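Local coordinates for protein lipase (Streptomyces rimosus, PDB 5MAL) that hydrolyses triacylglycerols and other esters, preferring medium-length acyl chains, and also long-chain acyl-CoA, as a secreted monomeric GDSL-family (SGNH) lipase, at residues 134-139 against 181-186; 3-8 against 70-75; 188-193 against 227-232; 58-63 against 121-126. All coordinates share one frame; numbering follows the deposited sequence.

Interaction 1. Residues 134-139 against 181-186; sequences AQVVVL and HGFAFG
Strands 135-139 and 184-186 run parallel, their axes 4.5 Å apart at closest approach and inclined by 33°, with Val137, Val138 and Leu139 facing Ala184, Phe185 and Gly186. The pair forms one margin of the five-stranded parallel sheet of the SGNH hydrolase fold, and helix 159-180 makes the beta-alpha-beta crossover between the two strands. Val138 uses both its backbone groups: its N gives to Ala184 O (2.8 Å) from below the straight line, above the carbonyl plane, and its O accepts from Gly186 N (2.6 Å) nearly along the C=O axis. Ala184 likewise donates as well as accepts, its N reaching Val136 O at 2.9 Å. Just before the second strand, Phe183 (CG beside its backbone N, chi1 -56°) lies alongside Val136. The valine, with CG1 anti to its backbone N, sets that methyl over one ring face, 3.6 Å from the centroid, a CH-pi contact; His181 CB sits over the opposite face, so the ring is clamped between the two. Tyr124 of helix 98-130 meets the same ring edge-to-face. Val138 CG2 approaches Phe183 CD2 obliquely, while helix 159-180 packs against Val138 and Phe185. At Gly182 a positive phi closes a Schellman motif that ends the preceding helix. Farther along, Val138 O also receives a CA-H...O contact from Phe185 CA at 3.2 Å.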
loop_
_atom_site.group_PDB
_atom_site.type_symbol
_atom_site.label_atom_id
_atom_site.label_comp_id
_atom_site.label_asym_id
_atom_site.label_seq_id
_atom_site.Cartn_x
_atom_site.Cartn_y
_atom_site.Cartn_z
ATOM N N ALA A 134 -17.152 -12.151 -0.601
ATOM C CA ALA A 134 -16.537 -10.917 -1.063
ATOM C C ALA A 134 -15.483 -11.217 -2.106
ATOM O O ALA A 134 -14.715 -12.182 -1.990
ATOM C CB ALA A 134 -15.920 -10.126 0.115
ATOM N N GLN A 135 -15.479 -10.419 -3.157
ATOM C CA GLN A 135 -14.341 -10.396 -4.068
ATOM C C GLN A 135 -13.258 -9.614 -3.350
ATOM O O GLN A 135 -13.505 -8.510 -2.853
ATOM C CB GLN A 135 -14.670 -9.752 -5.422
ATOM C CG GLN A 135 -15.599 -10.550 -6.352
ATOM C CD GLN A 135 -14.970 -11.815 -6.959
ATOM O OE1 GLN A 135 -14.539 -12.732 -6.247
ATOM N NE2 GLN A 135 -14.948 -11.875 -8.287
ATOM N N VAL A 136 -12.065 -10.184 -3.264
ATOM C CA VAL A 136 -11.008 -9.568 -2.484
ATOM C C VAL A 136 -9.855 -9.183 -3.380
ATOM O O VAL A 136 -9.358 -9.999 -4.152
ATOM C CB VAL A 136 -10.531 -10.507 -1.367
ATOM C CG1 VAL A 136 -9.479 -9.850 -0.522
ATOM C CG2 VAL A 136 -11.706 -10.894 -0.482
ATOM N N VAL A 137 -9.454 -7.919 -3.302
ATOM C CA VAL A 137 -8.348 -7.449 -4.113
ATOM C C VAL A 137 -7.226 -6.991 -3.203
ATOM O O VAL A 137 -7.365 -6.002 -2.470
ATOM C CB VAL A 137 -8.747 -6.281 -5.022
ATOM C CG1 VAL A 137 -7.608 -5.985 -6.007
ATOM C CG2 VAL A 137 -10.040 -6.581 -5.752
ATOM N N VAL A 138 -6.117 -7.708 -3.246
ATOM C CA VAL A 138 -4.921 -7.267 -2.541
ATOM C C VAL A 138 -4.081 -6.465 -3.517
ATOM O O VAL A 138 -3.780 -6.930 -4.612
ATOM C CB VAL A 138 -4.103 -8.434 -2.002
ATOM C CG1 VAL A 138 -2.895 -7.890 -1.247
ATOM C CG2 VAL A 138 -4.959 -9.302 -1.102
ATOM N N LEU A 139 -3.736 -5.243 -3.150
ATOM C CA LEU A 139 -2.934 -4.430 -4.031
ATOM C C LEU A 139 -1.525 -4.382 -3.477
ATOM O O LEU A 139 -1.324 -4.361 -2.261
ATOM C CB LEU A 139 -3.523 -3.040 -4.165
ATOM C CG LEU A 139 -4.834 -2.980 -4.957
ATOM C CD1 LEU A 139 -6.065 -3.178 -4.082
ATOM C CD2 LEU A 139 -4.915 -1.653 -5.686
ATOM N N HIS A 181 -5.164 -17.599 -0.876
ATOM C CA HIS A 181 -6.505 -17.480 -0.307
ATOM C C HIS A 181 -7.557 -17.214 -1.376
ATOM O O HIS A 181 -8.711 -16.916 -1.069
ATOM C CB HIS A 181 -6.549 -16.368 0.732
ATOM C CG HIS A 181 -5.709 -16.635 1.933
ATOM N ND1 HIS A 181 -6.255 -16.902 3.169
ATOM C CD2 HIS A 181 -4.364 -16.667 2.098
ATOM C CE1 HIS A 181 -5.283 -17.091 4.042
ATOM N NE2 HIS A 181 -4.126 -16.949 3.421
ATOM N N GLY A 182 -7.154 -17.328 -2.638
ATOM C CA GLY A 182 -8.057 -17.110 -3.746
ATOM C C GLY A 182 -8.392 -15.646 -3.933
ATOM O O GLY A 182 -9.405 -15.311 -4.554
ATOM N N PHE A 183 -7.544 -14.772 -3.395
ATOM C CA PHE A 183 -7.731 -13.331 -3.598
ATOM C C PHE A 183 -7.035 -12.892 -4.865
ATOM O O PHE A 183 -6.040 -13.498 -5.268
ATOM C CB PHE A 183 -7.174 -12.509 -2.441
ATOM C CG PHE A 183 -7.732 -12.864 -1.086
ATOM C CD1 PHE A 183 -8.945 -13.523 -0.953
ATOM C CD2 PHE A 183 -7.050 -12.484 0.057
ATOM C CE1 PHE A 183 -9.447 -13.822 0.309
ATOM C CE2 PHE A 183 -7.535 -12.785 1.311
ATOM C CZ PHE A 183 -8.749 -13.454 1.438
ATOM N N ALA A 184 -7.558 -11.846 -5.492
ATOM C CA ALA A 184 -6.871 -11.219 -6.604
ATOM C C ALA A 184 -5.712 -10.413 -6.055
ATOM O O ALA A 184 -5.798 -9.882 -4.946
ATOM C CB ALA A 184 -7.799 -10.326 -7.392
ATOM N N PHE A 185 -4.627 -10.358 -6.816
ATOM C CA PHE A 185 -3.520 -9.448 -6.530
ATOM C C PHE A 185 -3.436 -8.403 -7.621
ATOM O O PHE A 185 -3.466 -8.723 -8.818
ATOM C CB PHE A 185 -2.194 -10.193 -6.424
ATOM C CG PHE A 185 -1.038 -9.302 -6.118
ATOM C CD1 PHE A 185 -0.841 -8.827 -4.835
ATOM C CD2 PHE A 185 -0.162 -8.904 -7.123
ATOM C CE1 PHE A 185 0.230 -7.984 -4.547
ATOM C CE2 PHE A 185 0.903 -8.070 -6.838
ATOM C CZ PHE A 185 1.094 -7.616 -5.539
ATOM N N GLY A 186 -3.338 -7.148 -7.211
ATOM C CA GLY A 186 -3.213 -6.051 -8.143
ATOM C C GLY A 186 -1.794 -5.523 -8.080
ATOM O O GLY A 186 -1.367 -4.927 -7.082
#

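Interaction 2. Residues 3-8 against 70-75; sequences DYVALG and SGTDLV
Asp3 O is gripped by two backbone donors, Asp73 N at 2.7 Å and Leu74 N at 3.0 Å, both lying in its carbonyl plane. The Asp73 side chain returns the grip: with CG beside its own backbone N (chi1 -62°), it brings OD2 to Asp3 N at 2.9 Å and accepts on the anti lone pair. This bond leaves the two carboxylates close, with Asp3 OD2 and Asp73 OD2 3.6 Å apart and their planes only 16° from parallel; the crowding of like charge would probably raise the proton affinity of one or both. Asp3 OD1 has a long, weak ion pair with Arg46. One step on, Val5 N donates to Leu74 O nearly along the C=O axis. These bonds set strand 3-8 parallel to and beside the central strand 74-78 of the five-stranded SGNH hydrolase sheet, Tyr4 paired with Leu74 and Val5 with Val75. Tyr4 and Leu74, each with CG anti to its backbone N, lie side by side, and Leu74 CD2 rests over the tyrosine ring face, 4.0 Å from the centroid. Leu74 O meets the same ring at its edge, in plane. Beyond the ring, Tyr4 OH is hydrogen-bonded to Ser76 OG, while Trp38 meets Tyr4 edge-to-face. On the sheet face of Val5 and Val75, the Val5 and Thr72 side chains cross at about a right angle, CG2 to CG2 at 3.8 Å, the threonine being held by OG1 to Asn69 N, and Leu7 CD1 reaches Val75 CG1 at 3.6 Å.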
loop_
_atom_site.group_PDB
_atom_site.type_symbol
_atom_site.label_atom_id
_atom_site.label_comp_id
_atom_site.label_asym_id
_atom_site.label_seq_id
_atom_site.Cartn_x
_atom_site.Cartn_y
_atom_site.Cartn_z
ATOM N N ASP A 3 -21.392 -3.290 -0.949
ATOM C CA ASP A 3 -20.664 -3.190 0.312
ATOM C C ASP A 3 -19.196 -3.411 0.068
ATOM O O ASP A 3 -18.752 -4.524 -0.164
ATOM C CB ASP A 3 -21.187 -4.180 1.344
ATOM C CG ASP A 3 -22.575 -3.837 1.810
ATOM O OD1 ASP A 3 -22.699 -2.947 2.674
ATOM O OD2 ASP A 3 -23.536 -4.440 1.301
ATOM N N TYR A 4 -18.468 -2.311 0.131
ATOM C CA TYR A 4 -17.046 -2.271 -0.137
ATOM C C TYR A 4 -16.337 -1.933 1.161
ATOM O O TYR A 4 -16.592 -0.886 1.755
ATOM C CB TYR A 4 -16.770 -1.228 -1.226
ATOM C CG TYR A 4 -15.316 -0.893 -1.485
ATOM C CD1 TYR A 4 -14.308 -1.844 -1.330
ATOM C CD2 TYR A 4 -14.949 0.395 -1.898
ATOM C CE1 TYR A 4 -12.967 -1.523 -1.602
ATOM C CE2 TYR A 4 -13.621 0.719 -2.141
ATOM C CZ TYR A 4 -12.642 -0.241 -1.997
ATOM O OH TYR A 4 -11.328 0.071 -2.245
ATOM N N VAL A 5 -15.477 -2.829 1.628
ATOM C CA VAL A 5 -14.612 -2.469 2.746
ATOM C C VAL A 5 -13.196 -2.268 2.249
ATOM O O VAL A 5 -12.615 -3.158 1.624
ATOM C CB VAL A 5 -14.589 -3.519 3.841
ATOM C CG1 VAL A 5 -13.672 -3.056 4.975
ATOM C CG2 VAL A 5 -16.019 -3.784 4.361
ATOM N N ALA A 6 -12.642 -1.099 2.537
ATOM C CA ALA A 6 -11.275 -0.803 2.135
ATOM C C ALA A 6 -10.376 -0.771 3.359
ATOM O O ALA A 6 -10.454 0.130 4.188
ATOM C CB ALA A 6 -11.217 0.504 1.389
ATOM N N LEU A 7 -9.521 -1.781 3.442
ATOM C CA LEU A 7 -8.600 -1.982 4.551
ATOM C C LEU A 7 -7.208 -1.546 4.194
ATOM O O LEU A 7 -6.883 -1.358 3.026
ATOM C CB LEU A 7 -8.517 -3.464 4.918
ATOM C CG LEU A 7 -9.823 -4.211 5.092
ATOM C CD1 LEU A 7 -9.468 -5.672 5.095
ATOM C CD2 LEU A 7 -10.458 -3.765 6.399
ATOM N N GLY A 8 -6.361 -1.455 5.207
ATOM C CA GLY A 8 -4.948 -1.364 4.941
ATOM C C GLY A 8 -4.245 -0.204 5.585
ATOM O O GLY A 8 -4.722 0.354 6.585
ATOM N N SER A 70 -20.672 -10.950 6.316
ATOM C CA SER A 70 -21.208 -11.745 5.219
ATOM C C SER A 70 -21.794 -10.869 4.113
ATOM O O SER A 70 -21.869 -11.284 2.959
ATOM C CB SER A 70 -22.254 -12.741 5.729
ATOM O OG SER A 70 -23.207 -12.095 6.541
ATOM N N GLY A 71 -22.169 -9.645 4.457
ATOM C CA GLY A 71 -22.725 -8.731 3.473
ATOM C C GLY A 71 -21.704 -8.064 2.569
ATOM O O GLY A 71 -22.061 -7.454 1.566
ATOM N N THR A 72 -20.427 -8.186 2.905
ATOM C CA THR A 72 -19.392 -7.495 2.142
ATOM C C THR A 72 -19.253 -8.085 0.745
ATOM O O THR A 72 -19.177 -9.311 0.591
ATOM C CB THR A 72 -18.054 -7.564 2.867
ATOM O OG1 THR A 72 -18.233 -7.096 4.212
ATOM C CG2 THR A 72 -17.001 -6.696 2.162
ATOM N N ASP A 73 -19.226 -7.208 -0.259
ATOM C CA ASP A 73 -19.095 -7.609 -1.666
ATOM C C ASP A 73 -17.675 -7.475 -2.177
ATOM O O ASP A 73 -17.239 -8.217 -3.064
ATOM C CB ASP A 73 -20.006 -6.756 -2.551
ATOM C CG ASP A 73 -21.467 -6.934 -2.208
ATOM O OD1 ASP A 73 -22.063 -7.929 -2.658
ATOM O OD2 ASP A 73 -22.006 -6.091 -1.464
ATOM N N LEU A 74 -16.987 -6.462 -1.668
ATOM C CA LEU A 74 -15.645 -6.149 -2.136
ATOM C C LEU A 74 -14.760 -5.781 -0.963
ATOM O O LEU A 74 -15.163 -5.017 -0.090
ATOM C CB LEU A 74 -15.692 -5.007 -3.154
ATOM C CG LEU A 74 -14.374 -4.476 -3.728
ATOM C CD1 LEU A 74 -13.632 -5.554 -4.526
ATOM C CD2 LEU A 74 -14.605 -3.239 -4.590
ATOM N N VAL A 75 -13.567 -6.360 -0.923
ATOM C CA VAL A 75 -12.575 -5.960 0.051
ATOM C C VAL A 75 -11.298 -5.603 -0.696
ATOM O O VAL A 75 -10.848 -6.355 -1.559
ATOM C CB VAL A 75 -12.273 -7.075 1.076
ATOM C CG1 VAL A 75 -11.157 -6.647 2.017
ATOM C CG2 VAL A 75 -13.523 -7.441 1.852
#

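Interaction 3. Residues 188-193 against 227-232; sequences VNTTFA and LPVLNS
Val229, on the last turns of helix 219-232, points its CB toward the short helix 189-192, and that CB lies 4.1 Å from Val188 CG1. From there the side chain forks. CG1, anti to the backbone N (chi1 178°), reaches Val188 CG1 at 4.2 Å and also packs against Leu139 and Gly186 of the sheet. CG2, beside the backbone N, does most of the touching: it meets Val188 CG1 at 4.0 Å, Thr190 OG1 at 3.9 Å and Thr191 OG1 at 3.8 Å. The contact joins the C-terminal helix of the SGNH hydrolase fold to the short helix that follows the outermost strand 184-186, beside the central sheet. Both threonine hydroxyls occupy the crowded position between backbone N and carbonyl carbon, and their polar needs are met elsewhere: Thr190 OG1 is hydrogen-bonded to Asp187 O and Thr191 OG1 to Gly225 O. The methyl CG2 thus lies against two oxygens already engaged with backbone carbonyls. Val188 crosses Val229 at about a right angle, and its carbonyl O accepts from Thr191 N and Phe192 N. Thr191 CG2 also comes within 4.3 Å of Pro228 CB.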
loop_
_atom_site.group_PDB
_atom_site.type_symbol
_atom_site.label_atom_id
_atom_site.label_comp_id
_atom_site.label_asym_id
_atom_site.label_seq_id
_atom_site.Cartn_x
_atom_site.Cartn_y
_atom_site.Cartn_z
ATOM N N VAL A 188 0.725 -2.957 -8.812
ATOM C CA VAL A 188 0.625 -1.556 -9.207
ATOM C C VAL A 188 1.844 -1.083 -9.996
ATOM O O VAL A 188 1.873 0.047 -10.466
ATOM C CB VAL A 188 0.398 -0.634 -7.992
ATOM C CG1 VAL A 188 -0.962 -0.949 -7.359
ATOM C CG2 VAL A 188 1.533 -0.748 -6.976
ATOM N N ASN A 189 2.830 -1.950 -10.185
ATOM C CA ASN A 189 3.925 -1.606 -11.080
ATOM C C ASN A 189 3.452 -1.549 -12.518
ATOM O O ASN A 189 4.116 -0.975 -13.379
ATOM C CB ASN A 189 5.062 -2.606 -10.951
ATOM C CG ASN A 189 5.814 -2.440 -9.675
ATOM O OD1 ASN A 189 6.127 -1.320 -9.277
ATOM N ND2 ASN A 189 6.103 -3.549 -9.009
ATOM N N THR A 190 2.298 -2.145 -12.785
ATOM C CA THR A 190 1.774 -2.113 -14.139
ATOM C C THR A 190 1.474 -0.665 -14.512
ATOM O O THR A 190 1.622 -0.262 -15.667
ATOM C CB THR A 190 0.523 -2.984 -14.283
ATOM O OG1 THR A 190 -0.458 -2.589 -13.319
ATOM C CG2 THR A 190 0.876 -4.441 -14.052
ATOM N N THR A 191 1.083 0.126 -13.524
ATOM C CA THR A 191 0.725 1.520 -13.779
ATOM C C THR A 191 1.805 2.498 -13.337
ATOM O O THR A 191 1.937 3.565 -13.927
ATOM C CB THR A 191 -0.569 1.906 -13.076
ATOM O OG1 THR A 191 -0.486 1.503 -11.704
ATOM C CG2 THR A 191 -1.771 1.217 -13.740
ATOM N N PHE A 192 2.539 2.166 -12.271
ATOM C CA PHE A 192 3.584 3.073 -11.777
ATOM C C PHE A 192 4.875 3.030 -12.602
ATOM O O PHE A 192 5.742 3.885 -12.431
ATOM C CB PHE A 192 3.919 2.774 -10.302
ATOM C CG PHE A 192 2.983 3.426 -9.317
ATOM C CD1 PHE A 192 1.823 2.783 -8.914
ATOM C CD2 PHE A 192 3.274 4.687 -8.790
ATOM C CE1 PHE A 192 0.954 3.379 -7.997
ATOM C CE2 PHE A 192 2.418 5.291 -7.865
ATOM C CZ PHE A 192 1.250 4.634 -7.471
ATOM N N ALA A 193 5.016 2.041 -13.479
ATOM C CA ALA A 193 6.182 2.008 -14.363
ATOM C C ALA A 193 6.176 3.277 -15.200
ATOM O O ALA A 193 5.170 3.616 -15.814
ATOM C CB ALA A 193 6.170 0.771 -15.249
ATOM N N LEU A 227 -5.845 3.316 -8.438
ATOM C CA LEU A 227 -7.255 3.119 -8.775
ATOM C C LEU A 227 -7.448 2.264 -10.031
ATOM O O LEU A 227 -8.299 1.385 -10.033
ATOM C CB LEU A 227 -7.957 4.469 -8.929
ATOM C CG LEU A 227 -9.380 4.369 -9.486
ATOM C CD1 LEU A 227 -10.294 3.615 -8.537
ATOM C CD2 LEU A 227 -9.930 5.763 -9.792
ATOM N N PRO A 228 -6.647 2.494 -11.093
ATOM C CA PRO A 228 -6.888 1.649 -12.266
ATOM C C PRO A 228 -6.634 0.174 -11.979
ATOM O O PRO A 228 -7.273 -0.708 -12.559
ATOM C CB PRO A 228 -5.904 2.206 -13.299
ATOM C CG PRO A 228 -5.760 3.655 -12.914
ATOM C CD PRO A 228 -5.716 3.596 -11.403
ATOM N N VAL A 229 -5.729 -0.105 -11.049
ATOM C CA VAL A 229 -5.467 -1.488 -10.680
ATOM C C VAL A 229 -6.649 -2.095 -9.912
ATOM O O VAL A 229 -7.006 -3.242 -10.141
ATOM C CB VAL A 229 -4.178 -1.590 -9.876
ATOM C CG1 VAL A 229 -3.926 -3.011 -9.458
ATOM C CG2 VAL A 229 -3.033 -1.100 -10.743
ATOM N N LEU A 230 -7.268 -1.327 -9.021
ATOM C CA LEU A 230 -8.474 -1.820 -8.383
ATOM C C LEU A 230 -9.558 -2.028 -9.434
ATOM O O LEU A 230 -10.219 -3.056 -9.434
ATOM C CB LEU A 230 -8.959 -0.878 -7.287
ATOM C CG LEU A 230 -10.256 -1.338 -6.623
ATOM C CD1 LEU A 230 -10.072 -2.718 -5.977
ATOM C CD2 LEU A 230 -10.646 -0.305 -5.587
ATOM N N ASN A 231 -9.736 -1.059 -10.330
ATOM C CA ASN A 231 -10.758 -1.193 -11.359
ATOM C C ASN A 231 -10.538 -2.397 -12.261
ATOM O O ASN A 231 -11.497 -2.994 -12.736
ATOM C CB ASN A 231 -10.842 0.078 -12.203
ATOM C CG ASN A 231 -11.797 1.088 -11.625
ATOM O OD1 ASN A 231 -12.759 0.725 -10.936
ATOM N ND2 ASN A 231 -11.557 2.359 -11.900
ATOM N N SER A 232 -9.284 -2.781 -12.476
ATOM C CA SER A 232 -8.994 -3.886 -13.372
ATOM C C SER A 232 -9.521 -5.197 -12.788
ATOM O O SER A 232 -9.786 -6.154 -13.507
ATOM C CB SER A 232 -7.491 -3.986 -13.635
ATOM O OG SER A 232 -6.838 -4.699 -12.602
#

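Interaction 4. Residues 58-63 against 121-126; sequences GDVLAK and DQVYDA
Helices 57-64 and 98-130 pack side by side on one layer of the alpha/beta/alpha SGNH hydrolase fold, their local axes 9.6 Å apart and both running in roughly the same direction, at 32°. The tight part lies toward the protein interior. There the side chains of Val60 and Val123, each with CG1 anti to the backbone N, cross at about a right angle, their CG1 methyls touching at 3.9 Å. Val60 also touches Leu65 and Ile79, and its side chain is about 11 Å from that of the nucleophile Ser10, so the contact is packing that does not touch the active site. Next to the pair, Leu61 bridges the gap between the helices. Its CG lies beside the backbone N, and chi2 of 173° puts CD1 anti to CA and turns CD2 onto the other helix, where it settles over the backbone, 3.9 Å from Gln122 O and 4.1 Å from Val123 CA. The outer side is looser and more exposed. Of the Gln122 side chain, CB is what meets Leu61 CD1, at 4.1 Å, while the rest runs on, extended beyond CG. On the solvent side of helix 57-64, Lys63 and Asp59 form a salt bridge one turn apart. One turn farther along helix 98-130, Leu61 CD2 lies 4.3 Å from Ala126 CB.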
loop_
_atom_site.group_PDB
_atom_site.type_symbol
_atom_site.label_atom_id
_atom_site.label_comp_id
_atom_site.label_asym_id
_atom_site.label_seq_id
_atom_site.Cartn_x
_atom_site.Cartn_y
_atom_site.Cartn_z
ATOM N N GLY A 58 -1.503 -6.299 12.447
ATOM C CA GLY A 58 -2.109 -6.367 13.769
ATOM C C GLY A 58 -3.140 -5.278 13.994
ATOM O O GLY A 58 -4.140 -5.469 14.690
ATOM N N ASP A 59 -2.894 -4.121 13.395
ATOM C CA ASP A 59 -3.825 -3.010 13.480
ATOM C C ASP A 59 -5.049 -3.293 12.628
ATOM O O ASP A 59 -6.158 -2.894 12.970
ATOM C CB ASP A 59 -3.145 -1.720 13.041
ATOM C CG ASP A 59 -1.930 -1.409 13.879
ATOM O OD1 ASP A 59 -2.093 -1.279 15.112
ATOM O OD2 ASP A 59 -0.818 -1.345 13.321
ATOM N N VAL A 60 -4.842 -3.984 11.513
ATOM C CA VAL A 60 -5.966 -4.362 10.677
ATOM C C VAL A 60 -6.876 -5.282 11.494
ATOM O O VAL A 60 -8.097 -5.105 11.522
ATOM C CB VAL A 60 -5.521 -5.053 9.370
ATOM C CG1 VAL A 60 -6.727 -5.530 8.603
ATOM C CG2 VAL A 60 -4.702 -4.083 8.501
ATOM N N LEU A 61 -6.264 -6.227 12.197
ATOM C CA LEU A 61 -7.012 -7.168 13.038
ATOM C C LEU A 61 -7.736 -6.468 14.189
ATOM O O LEU A 61 -8.888 -6.778 14.493
ATOM C CB LEU A 61 -6.065 -8.232 13.586
ATOM C CG LEU A 61 -5.428 -9.142 12.532
ATOM C CD1 LEU A 61 -4.388 -10.057 13.150
ATOM C CD2 LEU A 61 -6.492 -9.949 11.844
ATOM N N ALA A 62 -7.069 -5.503 14.812
ATOM C CA ALA A 62 -7.614 -4.858 16.006
ATOM C C ALA A 62 -8.619 -3.742 15.732
ATOM O O ALA A 62 -9.485 -3.480 16.558
ATOM C CB ALA A 62 -6.469 -4.308 16.863
ATOM N N LYS A 63 -8.502 -3.071 14.591
ATOM C CA LYS A 63 -9.227 -1.825 14.403
ATOM C C LYS A 63 -10.018 -1.750 13.102
ATOM O O LYS A 63 -10.897 -0.897 12.980
ATOM C CB LYS A 63 -8.262 -0.626 14.455
ATOM C CG LYS A 63 -7.689 -0.296 15.845
ATOM C CD LYS A 63 -6.911 1.024 15.833
ATOM C CE LYS A 63 -5.747 0.978 14.846
ATOM N NZ LYS A 63 -4.432 1.387 15.433
ATOM N N ASP A 121 -1.415 -14.071 6.311
ATOM C CA ASP A 121 -2.376 -15.147 6.507
ATOM C C ASP A 121 -3.345 -14.821 7.633
ATOM O O ASP A 121 -4.535 -15.107 7.527
ATOM C CB ASP A 121 -1.666 -16.470 6.795
ATOM C CG ASP A 121 -1.133 -17.123 5.550
ATOM O OD1 ASP A 121 -1.661 -16.841 4.449
ATOM O OD2 ASP A 121 -0.198 -17.939 5.668
ATOM N N GLN A 122 -2.837 -14.224 8.709
ATOM C CA GLN A 122 -3.684 -13.823 9.824
ATOM C C GLN A 122 -4.816 -12.937 9.348
ATOM O O GLN A 122 -5.984 -13.159 9.682
ATOM C CB GLN A 122 -2.870 -13.096 10.891
ATOM C CG GLN A 122 -2.044 -14.013 11.751
ATOM C CD GLN A 122 -1.370 -13.267 12.871
ATOM O OE1 GLN A 122 -0.584 -12.342 12.637
ATOM N NE2 GLN A 122 -1.692 -13.639 14.102
ATOM N N VAL A 123 -4.463 -11.931 8.555
ATOM C CA VAL A 123 -5.465 -11.026 8.040
ATOM C C VAL A 123 -6.339 -11.746 7.025
ATOM O O VAL A 123 -7.566 -11.619 7.053
ATOM C CB VAL A 123 -4.825 -9.788 7.386
ATOM C CG1 VAL A 123 -5.906 -8.907 6.765
ATOM C CG2 VAL A 123 -4.020 -9.010 8.411
ATOM N N TYR A 124 -5.714 -12.492 6.121
ATOM C CA TYR A 124 -6.474 -13.051 5.005
ATOM C C TYR A 124 -7.434 -14.131 5.518
ATOM O O TYR A 124 -8.534 -14.284 4.988
ATOM C CB TYR A 124 -5.558 -13.627 3.928
ATOM C CG TYR A 124 -4.644 -12.628 3.236
ATOM C CD1 TYR A 124 -4.728 -11.258 3.486
ATOM C CD2 TYR A 124 -3.705 -13.070 2.316
ATOM C CE1 TYR A 124 -3.863 -10.362 2.840
ATOM C CE2 TYR A 124 -2.856 -12.207 1.680
ATOM C CZ TYR A 124 -2.936 -10.862 1.932
ATOM O OH TYR A 124 -2.054 -10.055 1.267
ATOM N N ASP A 125 -7.014 -14.868 6.547
ATOM C CA ASP A 125 -7.892 -15.846 7.191
ATOM C C ASP A 125 -9.134 -15.165 7.748
ATOM O O ASP A 125 -10.247 -15.704 7.687
ATOM C CB ASP A 125 -7.185 -16.568 8.340
ATOM C CG ASP A 125 -6.237 -17.637 7.875
ATOM O OD1 ASP A 125 -6.299 -18.054 6.700
ATOM O OD2 ASP A 125 -5.427 -18.075 8.713
ATOM N N ALA A 126 -8.931 -13.995 8.338
ATOM C CA ALA A 126 -10.046 -13.253 8.901
ATOM C C ALA A 126 -11.004 -12.860 7.782
ATOM O O ALA A 126 -12.216 -13.021 7.897
ATOM C CB ALA A 126 -9.554 -12.054 9.649
#

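Overall arrangement
From the N terminus, strand 3-8 opens interaction 2, which closes at 70-75. Helix 57-64 lies within that span yet pairs with 121-126, so interaction 4 crosses interaction 2. Interaction 1 follows in series after both, closing the crossover from 134-139 to 181-186, and interaction 3 comes last, bringing 227-232 back to 188-193. Interactions 1 and 2 share the sheet, joined where strand 135-139 bonds to strand 74-78 and the residue before it: Val137 N to Val75 O and Gln135 N to Asp73 O. Helix 98-130 links interaction 4 to interaction 1 through Asp121 and His181, whereas Val229 and Leu230 tie interaction 3 to Val137, Leu139 and Gly186. Interactions 3 and 4 lie on opposite sides of the chain's centre.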